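Local coordinates for TOG array regulator of axonemal microtubules protein 1 (Mus musculus, PDB 5DN7) that promotes microtubule polymerization through its TOG domains and takes part in ciliogenesis, being required for proper modification of ciliary microtubules and control of cilium length, at residues G106-A111 with M128-K133; R142-L147 with V163-C168. All blocks are in the same frame, centred on the assembly; numbering follows the deposited sequence.

Interaction 1 (G106-A111 with M128-K133); sequences GPVIAA and MKIFLK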
loop_
_atom_site.group_PDB
_atom_site.type_symbol
_atom_site.label_atom_id
_atom_site.label_comp_id
_atom_site.label_asym_id
_atom_site.label_seq_id
_atom_site.Cartn_x
_atom_site.Cartn_y
_atom_site.Cartn_z
ATOM N N GLY A 106 -0.244 -5.700 10.946
ATOM C CA GLY A 106 1.168 -5.915 10.671
ATOM C C GLY A 106 1.442 -6.964 9.612
ATOM O O GLY A 106 2.093 -6.671 8.599
ATOM N N PRO A 107 0.984 -8.206 9.858
ATOM C CA PRO A 107 1.046 -9.293 8.879
ATOM C C PRO A 107 0.429 -8.939 7.517
ATOM O O PRO A 107 1.056 -9.198 6.493
ATOM C CB PRO A 107 0.250 -10.411 9.561
ATOM C CG PRO A 107 0.488 -10.205 10.987
ATOM C CD PRO A 107 0.577 -8.702 11.186
ATOM N N VAL A 108 -0.767 -8.363 7.495
ATOM C CA VAL A 108 -1.400 -8.054 6.217
ATOM C C VAL A 108 -0.556 -7.014 5.473
ATOM O O VAL A 108 -0.353 -7.125 4.262
ATOM C CB VAL A 108 -2.860 -7.569 6.384
ATOM C CG1 VAL A 108 -3.430 -7.060 5.042
ATOM C CG2 VAL A 108 -3.731 -8.693 6.912
ATOM N N ILE A 109 -0.022 -6.026 6.192
ATOM C CA ILE A 109 0.823 -5.033 5.522
ATOM C C ILE A 109 2.159 -5.637 5.030
ATOM O O ILE A 109 2.622 -5.282 3.953
ATOM C CB ILE A 109 1.087 -3.796 6.424
ATOM C CG1 ILE A 109 -0.132 -2.874 6.398
ATOM C CG2 ILE A 109 2.296 -3.001 5.934
ATOM C CD1 ILE A 109 0.057 -1.542 7.162
ATOM N N ALA A 110 2.761 -6.561 5.777
ATOM C CA ALA A 110 4.000 -7.180 5.301
ATOM C C ALA A 110 3.712 -7.968 4.015
ATOM O O ALA A 110 4.449 -7.862 2.991
ATOM C CB ALA A 110 4.602 -8.082 6.363
ATOM N N ALA A 111 2.613 -8.724 4.065
ATOM C CA ALA A 111 2.163 -9.482 2.896
ATOM C C ALA A 111 1.962 -8.563 1.698
ATOM O O ALA A 111 2.371 -8.877 0.582
ATOM C CB ALA A 111 0.883 -10.246 3.202
ATOM N N MET A 128 -3.894 -2.488 -4.174
ATOM C CA MET A 128 -4.535 -1.198 -3.919
ATOM C C MET A 128 -5.886 -1.409 -3.219
ATOM O O MET A 128 -6.240 -0.655 -2.260
ATOM C CB MET A 128 -4.724 -0.395 -5.212
ATOM C CG MET A 128 -3.446 0.230 -5.799
ATOM S SD MET A 128 -2.403 1.087 -4.571
ATOM C CE MET A 128 -3.561 2.245 -3.811
ATOM N N LYS A 129 -6.635 -2.421 -3.673
ATOM C CA LYS A 129 -7.868 -2.763 -2.936
ATOM C C LYS A 129 -7.578 -3.029 -1.461
ATOM O O LYS A 129 -8.239 -2.466 -0.547
ATOM C CB LYS A 129 -8.561 -3.986 -3.544
ATOM C CG LYS A 129 -9.271 -3.724 -4.870
ATOM C CD LYS A 129 -9.614 -5.059 -5.526
ATOM C CE LYS A 129 -10.319 -4.869 -6.844
ATOM N NZ LYS A 129 -10.223 -6.130 -7.632
ATOM N N ILE A 130 -6.564 -3.863 -1.219
ATOM C CA ILE A 130 -6.227 -4.183 0.170
ATOM C C ILE A 130 -5.865 -2.937 0.993
ATOM O O ILE A 130 -6.448 -2.704 2.058
ATOM C CB ILE A 130 -5.088 -5.205 0.249
ATOM C CG1 ILE A 130 -5.585 -6.551 -0.265
ATOM C CG2 ILE A 130 -4.655 -5.388 1.683
ATOM C CD1 ILE A 130 -4.504 -7.430 -0.818
ATOM N N PHE A 131 -4.922 -2.129 0.515
ATOM C CA PHE A 131 -4.506 -0.954 1.282
ATOM C C PHE A 131 -5.663 0.038 1.541
ATOM O O PHE A 131 -5.718 0.633 2.617
ATOM C CB PHE A 131 -3.339 -0.231 0.589
ATOM C CG PHE A 131 -1.991 -0.866 0.839
ATOM C CD1 PHE A 131 -1.438 -0.863 2.107
ATOM C CD2 PHE A 131 -1.282 -1.471 -0.195
ATOM C CE1 PHE A 131 -0.206 -1.452 2.348
ATOM C CE2 PHE A 131 -0.038 -2.054 0.039
ATOM C CZ PHE A 131 0.498 -2.047 1.322
ATOM N N LEU A 132 -6.570 0.216 0.572
ATOM C CA LEU A 132 -7.683 1.124 0.786
ATOM C C LEU A 132 -8.639 0.565 1.825
ATOM O O LEU A 132 -9.162 1.324 2.667
ATOM C CB LEU A 132 -8.432 1.415 -0.520
ATOM C CG LEU A 132 -7.658 2.380 -1.429
ATOM C CD1 LEU A 132 -8.159 2.354 -2.886
ATOM C CD2 LEU A 132 -7.705 3.783 -0.843
ATOM N N LYS A 133 -8.869 -0.749 1.790
ATOM C CA LYS A 133 -9.687 -1.354 2.846
ATOM C C LYS A 133 -9.048 -1.129 4.241
ATOM O O LYS A 133 -9.728 -0.704 5.200
ATOM C CB LYS A 133 -9.888 -2.848 2.580
ATOM C CG LYS A 133 -10.997 -3.468 3.409
ATOM C CD LYS A 133 -12.329 -2.773 3.109
ATOM C CE LYS A 133 -13.493 -3.354 3.893
ATOM N NZ LYS A 133 -14.785 -3.044 3.173
#
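Val108 and Ile109 on helix 105-114 meet Ile130 and Phe131 on helix 121-138, the two helices of a predicted HEAT repeat within the second TOG domain of the protein. The contact is small, burying 123 Å² in all, and it is wholly apolar. Two successive residues on each side share the work, with the alpha carbons of Ile109 and Phe131 7.9 Å apart.

Phe131 can be followed outward through its ring. Phe131 CB lies 7.1 Å from Ile109 CG1, and the gap closes as the side chain extends: Phe131 CD1 comes within 4.9 Å of Ile109 CG1, and Phe131 CE1 makes the contact with the same CG1 at 4.3 Å. The methylene of the isoleucine thus meets the ring obliquely, at its CE1 corner. Phe131 CZ, at the end of the ring, stays 5.0 Å from Ile109 CG2, a looser approach to the methyl branch. The ring is also lined by Leu116 and Ser112, and its other flank turns toward Ile165 of helix 156-172. The aromatic group therefore bridges the two helices although its CB remains well back.

Beside it, Val108 and Ile130 meet through one methyl each. Val108 CG1 stands opposite its own backbone N (chi1 172°), which carries it toward the second helix, whereas CG2 heads off from the contact. On the facing side chain Ile130 keeps CG1 next to its backbone N (chi1 -68°), and this presents the short CG2 branch instead of the longer ethyl arm. The two side chains slant across each other, and the touch comes down to Val108 CG1 against Ile130 CG2 at 3.9 Å.

Interaction 2 (R142-L147 with V163-C168); sequences RVLSLL and VNICIC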
loop_
_atom_site.group_PDB
_atom_site.type_symbol
_atom_site.label_atom_id
_atom_site.label_comp_id
_atom_site.label_asym_id
_atom_site.label_seq_id
_atom_site.Cartn_x
_atom_site.Cartn_y
_atom_site.Cartn_z
ATOM N N ARG A 142 -2.317 5.681 10.527
ATOM C CA ARG A 142 -1.716 4.425 11.002
ATOM C C ARG A 142 -1.079 3.590 9.862
ATOM O O ARG A 142 0.146 3.300 9.869
ATOM C CB ARG A 142 -2.770 3.582 11.733
ATOM C CG ARG A 142 -2.712 3.709 13.254
ATOM C CD ARG A 142 -3.451 2.563 13.972
ATOM N NE ARG A 142 -2.584 1.408 14.227
ATOM C CZ ARG A 142 -3.007 0.239 14.707
ATOM N NH1 ARG A 142 -4.298 0.056 14.983
ATOM N NH2 ARG A 142 -2.142 -0.751 14.904
ATOM N N VAL A 143 -1.928 3.226 8.892
ATOM C CA VAL A 143 -1.507 2.494 7.687
ATOM C C VAL A 143 -0.257 3.133 7.096
ATOM O O VAL A 143 0.741 2.455 6.875
ATOM C CB VAL A 143 -2.604 2.462 6.609
ATOM C CG1 VAL A 143 -2.057 1.871 5.283
ATOM C CG2 VAL A 143 -3.807 1.680 7.073
ATOM N N LEU A 144 -0.293 4.450 6.894
ATOM C CA LEU A 144 0.812 5.130 6.236
ATOM C C LEU A 144 2.095 5.132 7.059
ATOM O O LEU A 144 3.167 5.059 6.483
ATOM C CB LEU A 144 0.445 6.568 5.868
ATOM C CG LEU A 144 -0.583 6.807 4.749
ATOM C CD1 LEU A 144 -0.560 8.265 4.261
ATOM C CD2 LEU A 144 -0.373 5.845 3.594
ATOM N N SER A 145 2.018 5.226 8.381
ATOM C CA SER A 145 3.264 5.236 9.175
ATOM C C SER A 145 3.962 3.865 9.115
ATOM O O SER A 145 5.215 3.748 8.825
ATOM C CB SER A 145 2.967 5.635 10.620
ATOM O OG SER A 145 2.357 6.918 10.653
ATOM N N LEU A 146 3.133 2.834 9.334
ATOM C CA LEU A 146 3.643 1.479 9.176
ATOM C C LEU A 146 4.283 1.335 7.801
ATOM O O LEU A 146 5.421 0.941 7.674
ATOM C CB LEU A 146 2.539 0.439 9.357
ATOM C CG LEU A 146 1.888 0.452 10.739
ATOM C CD1 LEU A 146 0.906 -0.709 10.909
ATOM C CD2 LEU A 146 2.971 0.440 11.817
ATOM N N LEU A 147 3.540 1.722 6.775
ATOM C CA LEU A 147 3.958 1.540 5.399
ATOM C C LEU A 147 5.219 2.306 5.042
ATOM O O LEU A 147 6.047 1.825 4.279
ATOM C CB LEU A 147 2.818 1.960 4.476
ATOM C CG LEU A 147 3.002 1.662 3.001
ATOM C CD1 LEU A 147 3.323 0.161 2.802
ATOM C CD2 LEU A 147 1.737 2.065 2.259
ATOM N N VAL A 163 5.294 5.577 -1.881
ATOM C CA VAL A 163 4.943 6.974 -2.105
ATOM C C VAL A 163 3.576 7.105 -2.829
ATOM O O VAL A 163 2.740 7.936 -2.457
ATOM C CB VAL A 163 6.024 7.717 -2.917
ATOM C CG1 VAL A 163 5.675 9.210 -3.019
ATOM C CG2 VAL A 163 7.366 7.534 -2.282
ATOM N N ASN A 164 3.327 6.261 -3.824
ATOM C CA ASN A 164 2.053 6.380 -4.541
ATOM C C ASN A 164 0.847 6.051 -3.661
ATOM O O ASN A 164 -0.222 6.641 -3.813
ATOM C CB ASN A 164 2.024 5.485 -5.785
ATOM C CG ASN A 164 2.820 6.064 -6.960
ATOM O OD1 ASN A 164 2.896 7.282 -7.154
ATOM N ND2 ASN A 164 3.409 5.177 -7.754
ATOM N N ILE A 165 1.017 5.099 -2.753
ATOM C CA ILE A 165 -0.061 4.731 -1.836
ATOM C C ILE A 165 -0.312 5.880 -0.851
ATOM O O ILE A 165 -1.461 6.135 -0.460
ATOM C CB ILE A 165 0.270 3.407 -1.097
ATOM C CG1 ILE A 165 0.179 2.232 -2.074
ATOM C CG2 ILE A 165 -0.674 3.151 0.068
ATOM C CD1 ILE A 165 0.852 0.932 -1.527
ATOM N N CYS A 166 0.762 6.574 -0.458
ATOM C CA CYS A 166 0.589 7.806 0.306
ATOM C C CYS A 166 -0.244 8.845 -0.478
ATOM O O CYS A 166 -1.195 9.443 0.075
ATOM C CB CYS A 166 1.952 8.392 0.705
ATOM S SG CYS A 166 2.803 7.393 1.952
ATOM N N ILE A 167 0.088 9.046 -1.755
ATOM C CA ILE A 167 -0.669 9.991 -2.592
ATOM C C ILE A 167 -2.148 9.622 -2.645
ATOM O O ILE A 167 -3.046 10.459 -2.463
ATOM C CB ILE A 167 -0.139 10.041 -4.033
ATOM C CG1 ILE A 167 1.292 10.557 -4.061
ATOM C CG2 ILE A 167 -1.067 10.911 -4.939
ATOM C CD1 ILE A 167 1.988 10.332 -5.399
ATOM N N CYS A 168 -2.384 8.341 -2.877
ATOM C CA CYS A 168 -3.724 7.810 -2.936
ATOM C C CYS A 168 -4.508 8.118 -1.638
ATOM O O CYS A 168 -5.657 8.605 -1.658
ATOM C CB CYS A 168 -3.632 6.313 -3.206
ATOM S SG CYS A 168 -5.204 5.448 -3.237
#
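Leu144 and Leu147, one turn apart on helix 140-148, reach across to Ile165 and Cys166 of helix 156-172, forming the helical hairpin of the next predicted HEAT repeat in the TOG solenoid. The short segments run nearly antiparallel, at 168°, with their axes 10.5 Å apart, and bury 196 Å² between them.

Leu144 comes first and straddles Cys166 with both methyls. Leu144 CD2 lies 3.9 Å from Cys166 SG, while Leu144 CD1 sits at 4.1 Å from Cys166 CA, so the fork of the leucine rests against sulfur and backbone alike. An alanine here removes both methyls, which would probably leave Cys166 SG without the apolar cover they give it and open a gap between the paired helices. Leu146 then turns to the preceding repeat, touching Leu105 and Ile109 of helix 105-114.

Leu147 returns to the interface. Its CG lies anti to the backbone N (chi1 -172°), extending CD2 toward the partner helix, where the leucine crosses Ile165 at roughly a right angle. Leu147 CD2 is held against several atoms of the isoleucine, including Ile165 CD1 at 4.0 Å. Packing is tightest at the CG2 branch of Ile165, where Leu147 CD2 and Ile165 CG2 are 3.4 Å apart, closer than carbons usually approach.

Interactions 1 and 2 follow one another in series along the chain, each closing a helical pair within one predicted HEAT repeat: 105-114 with 121-138, then 140-148 with 156-172. Their centres are about 11 Å apart, and the two second helices bring them into direct touch. Phe131 CD2 packs on Ile165 CD1 at 3.5 Å, and Met128 CE on Cys168 SG at 3.6 Å. The first helices also meet, through Val113 and Leu147. Phe131 and Ile165 each serve both a contact inside their own repeat and the junction between repeats, so the apolar packing continues from one repeat into the next, consistent with the solenoid build of a microtubule-binding TOG domain.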